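PDB 1MDF: 2,3-dihydroxybenzoate-AMP ligase from Bacillus subtilis, which belongs to the ANL clan of AMP-binding enzymes, with a large AMP-binding region followed by a smaller C-terminal domain. Local coordinates for residues F310-A315 and I349-G354; E444-L449 and H456-V461; L70-K75 and L98-V103. All coordinates share one frame; numbering follows the deposited sequence.

Contact 1. Residues F310-A315 and I349-G354; sequences FSAEAA and IVNTQG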
loop_
_atom_site.group_PDB
_atom_site.type_symbol
_atom_site.label_atom_id
_atom_site.label_comp_id
_atom_site.label_asym_id
_atom_site.label_seq_id
_atom_site.Cartn_x
_atom_site.Cartn_y
_atom_site.Cartn_z
ATOM N N PHE A 310 5.034 -10.181 7.818
ATOM C CA PHE A 310 4.150 -10.757 8.811
ATOM C C PHE A 310 4.903 -11.948 9.430
ATOM O O PHE A 310 4.887 -13.061 8.891
ATOM C CB PHE A 310 2.844 -11.198 8.133
ATOM C CG PHE A 310 1.738 -11.562 9.093
ATOM C CD1 PHE A 310 1.494 -10.793 10.229
ATOM C CD2 PHE A 310 0.906 -12.642 8.828
ATOM C CE1 PHE A 310 0.438 -11.094 11.081
ATOM C CE2 PHE A 310 -0.153 -12.949 9.675
ATOM C CZ PHE A 310 -0.386 -12.173 10.801
ATOM N N SER A 311 5.580 -11.682 10.548
ATOM C CA SER A 311 6.369 -12.673 11.292
ATOM C C SER A 311 5.677 -14.038 11.391
ATOM O O SER A 311 4.505 -14.131 11.747
ATOM C CB SER A 311 6.673 -12.141 12.701
ATOM O OG SER A 311 7.236 -10.839 12.651
ATOM N N ALA A 312 6.422 -15.096 11.085
ATOM C CA ALA A 312 5.881 -16.450 11.096
ATOM C C ALA A 312 5.123 -16.825 12.372
ATOM O O ALA A 312 4.111 -17.529 12.302
ATOM C CB ALA A 312 6.996 -17.460 10.834
ATOM N N GLU A 313 5.613 -16.360 13.525
ATOM C CA GLU A 313 4.987 -16.653 14.810
ATOM C C GLU A 313 3.517 -16.263 14.833
ATOM O O GLU A 313 2.721 -16.874 15.543
ATOM C CB GLU A 313 5.733 -15.935 15.933
ATOM C CG GLU A 313 5.116 -16.071 17.313
ATOM C CD GLU A 313 4.813 -17.506 17.666
ATOM O OE1 GLU A 313 5.693 -18.371 17.438
ATOM O OE2 GLU A 313 3.694 -17.761 18.173
ATOM N N ALA A 314 3.157 -15.246 14.059
ATOM C CA ALA A 314 1.770 -14.793 13.978
ATOM C C ALA A 314 1.122 -15.405 12.743
ATOM O O ALA A 314 -0.000 -15.892 12.798
ATOM C CB ALA A 314 1.707 -13.261 13.902
ATOM N N ALA A 315 1.844 -15.377 11.629
ATOM C CA ALA A 315 1.360 -15.924 10.368
ATOM C C ALA A 315 0.780 -17.326 10.515
ATOM O O ALA A 315 -0.278 -17.628 9.962
ATOM C CB ALA A 315 2.487 -15.942 9.357
ATOM N N ILE A 349 3.682 -20.447 2.929
ATOM C CA ILE A 349 2.792 -19.325 3.198
ATOM C C ILE A 349 3.129 -18.654 4.527
ATOM O O ILE A 349 2.957 -17.451 4.689
ATOM C CB ILE A 349 1.312 -19.790 3.272
ATOM C CG1 ILE A 349 0.842 -20.282 1.899
ATOM C CG2 ILE A 349 0.428 -18.646 3.796
ATOM C CD1 ILE A 349 -0.603 -20.779 1.879
ATOM N N VAL A 350 3.607 -19.451 5.475
ATOM C CA VAL A 350 3.937 -18.971 6.808
ATOM C C VAL A 350 5.350 -18.449 6.971
ATOM O O VAL A 350 5.611 -17.625 7.848
ATOM C CB VAL A 350 3.716 -20.093 7.861
ATOM C CG1 VAL A 350 4.438 -19.761 9.160
ATOM C CG2 VAL A 350 2.237 -20.261 8.128
ATOM N N ASN A 351 6.259 -18.907 6.121
ATOM C CA ASN A 351 7.648 -18.508 6.252
ATOM C C ASN A 351 8.257 -17.676 5.141
ATOM O O ASN A 351 9.448 -17.364 5.199
ATOM C CB ASN A 351 8.499 -19.755 6.478
ATOM C CG ASN A 351 8.125 -20.486 7.753
ATOM O OD1 ASN A 351 8.331 -19.974 8.850
ATOM N ND2 ASN A 351 7.560 -21.681 7.614
ATOM N N THR A 352 7.472 -17.311 4.130
ATOM C CA THR A 352 8.018 -16.497 3.045
ATOM C C THR A 352 7.104 -15.336 2.689
ATOM O O THR A 352 5.959 -15.276 3.119
ATOM C CB THR A 352 8.255 -17.320 1.765
ATOM O OG1 THR A 352 7.000 -17.602 1.140
ATOM C CG2 THR A 352 8.953 -18.617 2.087
ATOM N N GLN A 353 7.626 -14.413 1.894
ATOM C CA GLN A 353 6.863 -13.254 1.461
ATOM C C GLN A 353 6.451 -13.419 -0.003
ATOM O O GLN A 353 6.088 -12.449 -0.661
ATOM C CB GLN A 353 7.695 -11.986 1.616
ATOM C CG GLN A 353 8.663 -12.007 2.793
ATOM C CD GLN A 353 7.995 -12.355 4.100
ATOM O OE1 GLN A 353 6.898 -11.882 4.387
ATOM N NE2 GLN A 353 8.658 -13.173 4.909
ATOM N N GLY A 354 6.533 -14.650 -0.505
ATOM C CA GLY A 354 6.136 -14.944 -1.876
ATOM C C GLY A 354 7.202 -14.761 -2.936
ATOM O O GLY A 354 8.374 -14.565 -2.627
HETATM O O HOH W 1 3.730 -10.797 4.648
HETATM O O HOH W 2 6.777 -15.141 7.868
#
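The carboxamide of N351 meets the methyl of A312 through its oxygen, OD1 lying 3.5 Å from A312 CB, while its other end is turned back into its own helix, where ND2 bonds to the backbone oxygen of E347. The second flat group, the F310 ring, has the amide of A315 on one face: A315 N stands 3.7 Å above the ring plane, displaced toward the rim. A283 and M287 of helix 280-291 also touch this side chain. The setting is a helix-helix contact in the AMP-binding region, where the short helix 312-315, with S311 at its N-cap position, packs on the last turn of helix 346-351.

V350 contributes the largest share of the buried surface. Its CG1 is anti to the backbone N (chi1 163°), which points that branch at A312 CB, 3.8 Å away, and leaves A315 CB somewhat farther off. CG2 instead lies beside the carbonyl group of A315. The backbone takes part as well: A312 CB sits 3.3 Å from V350 O, and the CA-H of A312 is directed at the same oxygen, but the angle at the hydrogen is only 124°, so this is a minor polar contribution.

No direct hydrogen bond joins 310-315 to 349-354. Q353 OE1 and F310 N share one water through weak bonds. Other acceptors compete for the two protons of a second water, so its bonds to both backbone oxygens need not exist at once. It lies 3.0 Å from F310 O and 2.7 Å from V350 O.

Contact 2. Residues E444-L449 and H456-V461; sequences EVENHL and HDAAMV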
loop_
_atom_site.group_PDB
_atom_site.type_symbol
_atom_site.label_atom_id
_atom_site.label_comp_id
_atom_site.label_asym_id
_atom_site.label_seq_id
_atom_site.Cartn_x
_atom_site.Cartn_y
_atom_site.Cartn_z
ATOM N N GLU A 444 13.471 -10.473 13.512
ATOM C CA GLU A 444 13.839 -11.746 14.112
ATOM C C GLU A 444 13.504 -11.714 15.613
ATOM O O GLU A 444 12.854 -12.619 16.139
ATOM C CB GLU A 444 15.333 -12.009 13.888
ATOM C CG GLU A 444 15.910 -13.175 14.690
ATOM C CD GLU A 444 17.379 -13.426 14.382
ATOM O OE1 GLU A 444 18.009 -14.225 15.113
ATOM O OE2 GLU A 444 17.900 -12.829 13.407
ATOM N N VAL A 445 13.941 -10.664 16.293
ATOM C CA VAL A 445 13.668 -10.505 17.714
ATOM C C VAL A 445 12.160 -10.357 17.964
ATOM O O VAL A 445 11.611 -10.899 18.931
ATOM C CB VAL A 445 14.372 -9.255 18.273
ATOM C CG1 VAL A 445 14.181 -9.192 19.781
ATOM C CG2 VAL A 445 15.856 -9.285 17.914
ATOM N N GLU A 446 11.497 -9.613 17.083
ATOM C CA GLU A 446 10.064 -9.374 17.203
ATOM C C GLU A 446 9.261 -10.663 17.064
ATOM O O GLU A 446 8.323 -10.904 17.822
ATOM C CB GLU A 446 9.615 -8.353 16.151
ATOM C CG GLU A 446 10.116 -6.932 16.406
ATOM C CD GLU A 446 10.112 -6.066 15.153
ATOM O OE1 GLU A 446 10.418 -4.856 15.252
ATOM O OE2 GLU A 446 9.815 -6.596 14.068
ATOM N N ASN A 447 9.638 -11.494 16.100
ATOM C CA ASN A 447 8.945 -12.751 15.866
ATOM C C ASN A 447 9.050 -13.615 17.109
ATOM O O ASN A 447 8.112 -14.328 17.472
ATOM C CB ASN A 447 9.551 -13.472 14.658
ATOM C CG ASN A 447 8.805 -14.748 14.307
ATOM O OD1 ASN A 447 7.580 -14.744 14.154
ATOM N ND2 ASN A 447 9.539 -15.841 14.170
ATOM N N HIS A 448 10.205 -13.554 17.754
ATOM C CA HIS A 448 10.419 -14.308 18.976
ATOM C C HIS A 448 9.457 -13.769 20.029
ATOM O O HIS A 448 8.687 -14.525 20.628
ATOM C CB HIS A 448 11.846 -14.124 19.487
ATOM C CG HIS A 448 12.824 -15.126 18.965
ATOM N ND1 HIS A 448 12.653 -16.485 19.121
ATOM C CD2 HIS A 448 14.021 -14.963 18.354
ATOM C CE1 HIS A 448 13.706 -17.114 18.632
ATOM N NE2 HIS A 448 14.551 -16.213 18.161
ATOM N N LEU A 449 9.505 -12.454 20.240
ATOM C CA LEU A 449 8.658 -11.810 21.238
ATOM C C LEU A 449 7.158 -12.043 21.035
ATOM O O LEU A 449 6.413 -12.172 22.011
ATOM C CB LEU A 449 8.975 -10.309 21.316
ATOM C CG LEU A 449 10.314 -9.992 22.013
ATOM C CD1 LEU A 449 10.672 -8.525 21.873
ATOM C CD2 LEU A 449 10.215 -10.373 23.466
ATOM N N HIS A 456 1.295 -8.442 22.680
ATOM C CA HIS A 456 0.332 -8.271 21.599
ATOM C C HIS A 456 1.099 -7.973 20.315
ATOM O O HIS A 456 0.784 -8.505 19.248
ATOM C CB HIS A 456 -0.642 -7.132 21.936
ATOM C CG HIS A 456 -1.438 -6.644 20.764
ATOM N ND1 HIS A 456 -0.940 -5.737 19.852
ATOM C CD2 HIS A 456 -2.690 -6.945 20.352
ATOM C CE1 HIS A 456 -1.855 -5.499 18.928
ATOM N NE2 HIS A 456 -2.926 -6.219 19.209
ATOM N N ASP A 457 2.113 -7.122 20.431
ATOM C CA ASP A 457 2.947 -6.766 19.289
ATOM C C ASP A 457 4.284 -6.238 19.791
ATOM O O ASP A 457 4.405 -5.852 20.955
ATOM C CB ASP A 457 2.276 -5.700 18.423
ATOM C CG ASP A 457 2.669 -5.813 16.963
ATOM O OD1 ASP A 457 3.745 -6.373 16.678
ATOM O OD2 ASP A 457 1.903 -5.336 16.099
ATOM N N ALA A 458 5.279 -6.219 18.909
ATOM C CA ALA A 458 6.610 -5.744 19.269
ATOM C C ALA A 458 7.324 -5.175 18.067
ATOM O O ALA A 458 7.341 -5.790 17.008
ATOM C CB ALA A 458 7.420 -6.885 19.844
ATOM N N ALA A 459 7.926 -4.007 18.235
ATOM C CA ALA A 459 8.659 -3.356 17.145
ATOM C C ALA A 459 9.988 -2.841 17.683
ATOM O O ALA A 459 10.023 -1.902 18.482
ATOM C CB ALA A 459 7.834 -2.208 16.564
ATOM N N MET A 460 11.078 -3.475 17.260
ATOM C CA MET A 460 12.410 -3.089 17.718
ATOM C C MET A 460 13.056 -2.085 16.770
ATOM O O MET A 460 13.016 -2.245 15.547
ATOM C CB MET A 460 13.295 -4.324 17.872
ATOM C CG MET A 460 14.662 -4.029 18.472
ATOM S SD MET A 460 15.570 -5.526 18.905
ATOM C CE MET A 460 15.903 -6.181 17.307
ATOM N N VAL A 461 13.658 -1.050 17.346
ATOM C CA VAL A 461 14.279 -0.005 16.554
ATOM C C VAL A 461 15.662 0.375 17.088
ATOM O O VAL A 461 16.125 -0.151 18.099
ATOM C CB VAL A 461 13.326 1.222 16.503
ATOM C CG1 VAL A 461 13.816 2.339 17.405
ATOM C CG2 VAL A 461 13.153 1.675 15.078
#
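E446 makes the one hydrogen bond between 444-449 and 456-461: M460 N donates to E446 OE1 at 2.5 Å, with an N-H...O angle of 151°. The distance is unusually short and its exact value is doubtful. OE1 receives the proton on its anti lone pair, away from OE2. E446 CG lies anti to its carbonyl carbon (chi1 -70°) and the chain beyond is extended, which carries the carboxylate along the strand past A458 O to M460.

Apolar contacts lie before and after this bond in the helix. Further on, L449 CB rests 4.0 Å from A458 CB. On the preceding residue, V445, the side chain crosses that of M460 at about a right angle, M460 SD lying 4.0 Å from V445 CB; the placement of the M460 methyl is doubtful.

Further out, helix and strand run nearly antiparallel, with their short axes at 157° and 7.6 Å apart at closest approach. This is a helix laid on the three-stranded sheet of the C-terminal domain. The strand is held along one edge by backbone bonds of A459 with F475 and V461 with C473, and a classic beta bulge places H456 and D457 opposite I477. V474 and I476 of strand 469-478 also touch L449.

E446 OE1 also forms a salt bridge with K522 NZ of helix 522-533. A buried carboxylate oxygen thus receives both a backbone N-H and an ammonium group, which would probably favour its ionised form.

Contact 3. Residues L70-K75 and L98-V103; sequences LGIQQK and LGALPV. With SO4 (sulfate ion), chain B.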
loop_
_atom_site.group_PDB
_atom_site.type_symbol
_atom_site.label_atom_id
_atom_site.label_comp_id
_atom_site.label_asym_id
_atom_site.label_seq_id
_atom_site.Cartn_x
_atom_site.Cartn_y
_atom_site.Cartn_z
ATOM N N LEU A 70 -15.092 22.509 -15.823
ATOM C CA LEU A 70 -14.499 23.281 -14.738
ATOM C C LEU A 70 -13.124 23.822 -15.144
ATOM O O LEU A 70 -12.692 24.868 -14.658
ATOM C CB LEU A 70 -14.368 22.415 -13.484
ATOM C CG LEU A 70 -13.965 23.120 -12.186
ATOM C CD1 LEU A 70 -15.068 24.086 -11.781
ATOM C CD2 LEU A 70 -13.719 22.086 -11.081
ATOM N N GLY A 71 -12.434 23.098 -16.024
ATOM C CA GLY A 71 -11.133 23.549 -16.489
ATOM C C GLY A 71 -9.982 22.559 -16.395
ATOM O O GLY A 71 -8.852 22.898 -16.742
ATOM N N ILE A 72 -10.243 21.340 -15.931
ATOM C CA ILE A 72 -9.172 20.356 -15.817
ATOM C C ILE A 72 -8.825 19.802 -17.195
ATOM O O ILE A 72 -9.703 19.395 -17.949
ATOM C CB ILE A 72 -9.565 19.224 -14.835
ATOM C CG1 ILE A 72 -9.751 19.829 -13.438
ATOM C CG2 ILE A 72 -8.481 18.151 -14.797
ATOM C CD1 ILE A 72 -10.102 18.836 -12.358
ATOM N N GLN A 73 -7.536 19.808 -17.523
ATOM C CA GLN A 73 -7.079 19.340 -18.828
ATOM C C GLN A 73 -6.282 18.055 -18.789
ATOM O O GLN A 73 -5.895 17.576 -17.729
ATOM C CB GLN A 73 -6.214 20.402 -19.506
ATOM C CG GLN A 73 -6.873 21.748 -19.652
ATOM C CD GLN A 73 -6.026 22.719 -20.454
ATOM O OE1 GLN A 73 -4.837 22.904 -20.186
ATOM N NE2 GLN A 73 -6.642 23.348 -21.447
ATOM N N GLN A 74 -6.018 17.516 -19.971
ATOM C CA GLN A 74 -5.243 16.302 -20.082
ATOM C C GLN A 74 -3.831 16.624 -19.602
ATOM O O GLN A 74 -3.252 17.639 -19.978
ATOM C CB GLN A 74 -5.239 15.833 -21.528
ATOM C CG GLN A 74 -4.533 14.530 -21.743
ATOM C CD GLN A 74 -4.753 13.988 -23.137
ATOM O OE1 GLN A 74 -4.548 14.689 -24.130
ATOM N NE2 GLN A 74 -5.172 12.735 -23.221
ATOM N N LYS A 75 -3.304 15.753 -18.748
ATOM C CA LYS A 75 -1.977 15.891 -18.148
ATOM C C LYS A 75 -1.985 16.680 -16.833
ATOM O O LYS A 75 -0.978 16.716 -16.134
ATOM C CB LYS A 75 -0.976 16.523 -19.126
ATOM C CG LYS A 75 -0.459 15.566 -20.198
ATOM C CD LYS A 75 1.007 15.847 -20.598
ATOM C CE LYS A 75 1.197 17.224 -21.250
ATOM N NZ LYS A 75 2.621 17.481 -21.638
ATOM N N LEU A 98 -10.215 11.980 -18.827
ATOM C CA LEU A 98 -9.798 13.344 -19.145
ATOM C C LEU A 98 -8.283 13.326 -19.343
ATOM O O LEU A 98 -7.665 14.342 -19.670
ATOM C CB LEU A 98 -10.138 14.303 -17.994
ATOM C CG LEU A 98 -11.149 15.429 -18.249
ATOM C CD1 LEU A 98 -12.556 14.955 -17.924
ATOM C CD2 LEU A 98 -10.809 16.618 -17.382
ATOM N N GLY A 99 -7.685 12.160 -19.156
ATOM C CA GLY A 99 -6.249 12.085 -19.275
ATOM C C GLY A 99 -5.629 12.852 -18.115
ATOM O O GLY A 99 -4.416 13.050 -18.071
ATOM N N ALA A 100 -6.466 13.289 -17.173
ATOM C CA ALA A 100 -5.994 14.043 -16.004
ATOM C C ALA A 100 -5.354 13.055 -15.049
ATOM O O ALA A 100 -5.810 11.920 -14.917
ATOM C CB ALA A 100 -7.160 14.792 -15.317
ATOM N N LEU A 101 -4.300 13.493 -14.376
ATOM C CA LEU A 101 -3.560 12.615 -13.484
ATOM C C LEU A 101 -3.800 12.762 -11.990
ATOM O O LEU A 101 -3.518 13.795 -11.394
ATOM C CB LEU A 101 -2.058 12.742 -13.786
ATOM C CG LEU A 101 -1.455 11.926 -14.943
ATOM C CD1 LEU A 101 -2.302 12.011 -16.193
ATOM C CD2 LEU A 101 -0.056 12.447 -15.231
ATOM N N PRO A 102 -4.331 11.706 -11.361
ATOM C CA PRO A 102 -4.598 11.723 -9.919
ATOM C C PRO A 102 -3.294 11.581 -9.100
ATOM O O PRO A 102 -2.313 10.998 -9.569
ATOM C CB PRO A 102 -5.512 10.505 -9.720
ATOM C CG PRO A 102 -6.092 10.253 -11.065
ATOM C CD PRO A 102 -4.945 10.527 -11.990
ATOM N N VAL A 103 -3.286 12.132 -7.893
ATOM C CA VAL A 103 -2.140 12.007 -6.999
ATOM C C VAL A 103 -2.783 11.417 -5.747
ATOM O O VAL A 103 -3.431 12.110 -4.956
ATOM C CB VAL A 103 -1.478 13.370 -6.680
ATOM C CG1 VAL A 103 -0.200 13.150 -5.893
ATOM C CG2 VAL A 103 -1.181 14.114 -7.963
HETATM S S SO4 B . 3.713 18.878 -17.989
HETATM O O1 SO4 B . 4.042 18.757 -16.558
HETATM O O2 SO4 B . 4.087 17.643 -18.704
HETATM O O3 SO4 B . 2.264 19.116 -18.158
HETATM O O4 SO4 B . 4.466 20.019 -18.534
#
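I72 is the first residue of 70-75 to meet 98-103, just after G71 closes helix 53-70 with a Schellman motif. Its CG2 branch, anti to the backbone N, does the touching: it sits 3.6 Å from A100 CB and 3.8 Å from L98 CD2, and the side chains of I72 and L98 cross at about a right angle. A64 and F67 of helix 53-70 also touch L98, so this leucine is shared between the helix and the loop that leaves it.

Q73 turns its side chain outward and contributes backbone, its carbonyl oxygen lying 3.9 Å from A100 CB; its backbone N is hydrogen-bonded to D76 OD2. At Q74 the chains come closest by CA position. Q74 CA directs a C-H at L98 O over 3.1 Å, and its extended side chain runs past G99, with CG 3.9 Å from G99 CA. That close passage is possible over a residue with no side chain. The amide end continues to E178, whose backbone oxygen accepts from NE2.

K75 closes the contact. Its backbone N donates to G99 O at 3.0 Å in a nearly straight bond (163°), although the donor stands 57° out of the carbonyl plane. G99 itself ends helix 87-97 in a second Schellman motif. The contact therefore lies where the parallel strands 77-80 and 101-104, joined through helix 87-97 in a beta-alpha-beta crossover, both begin.

Beyond the backbone, K75 NZ donates to O2 of a sulfate ion at 3.3 Å, and K3 N bonds to the same ion. The sulfate probably comes from the crystallisation liquor; its position is consistent with a locally positive patch that can hold an anion, while the loop pairing itself rests on neutral backbone groups and apolar side chains.

In the fold
Contacts 1 and 2 belong to the AMP-binding region and the C-terminal domain, yet touch directly. Their centres are 14 Å apart, and N447 OD1 of the C-terminal domain lies 2.6 Å from E313 N in a probable hydrogen bond at the start of helix 312-315. N447 is on the side of its helix turned away from strand 455-465, so one helix faces its own sheet and the AMP-binding region at once. Contact 3 is remote, on the opposite side of the chain's centre. The sulfate held by K75 lies with contact 3, whose nearest atoms are about 26 Å from those of contact 1 and about 27 Å from those of contact 2.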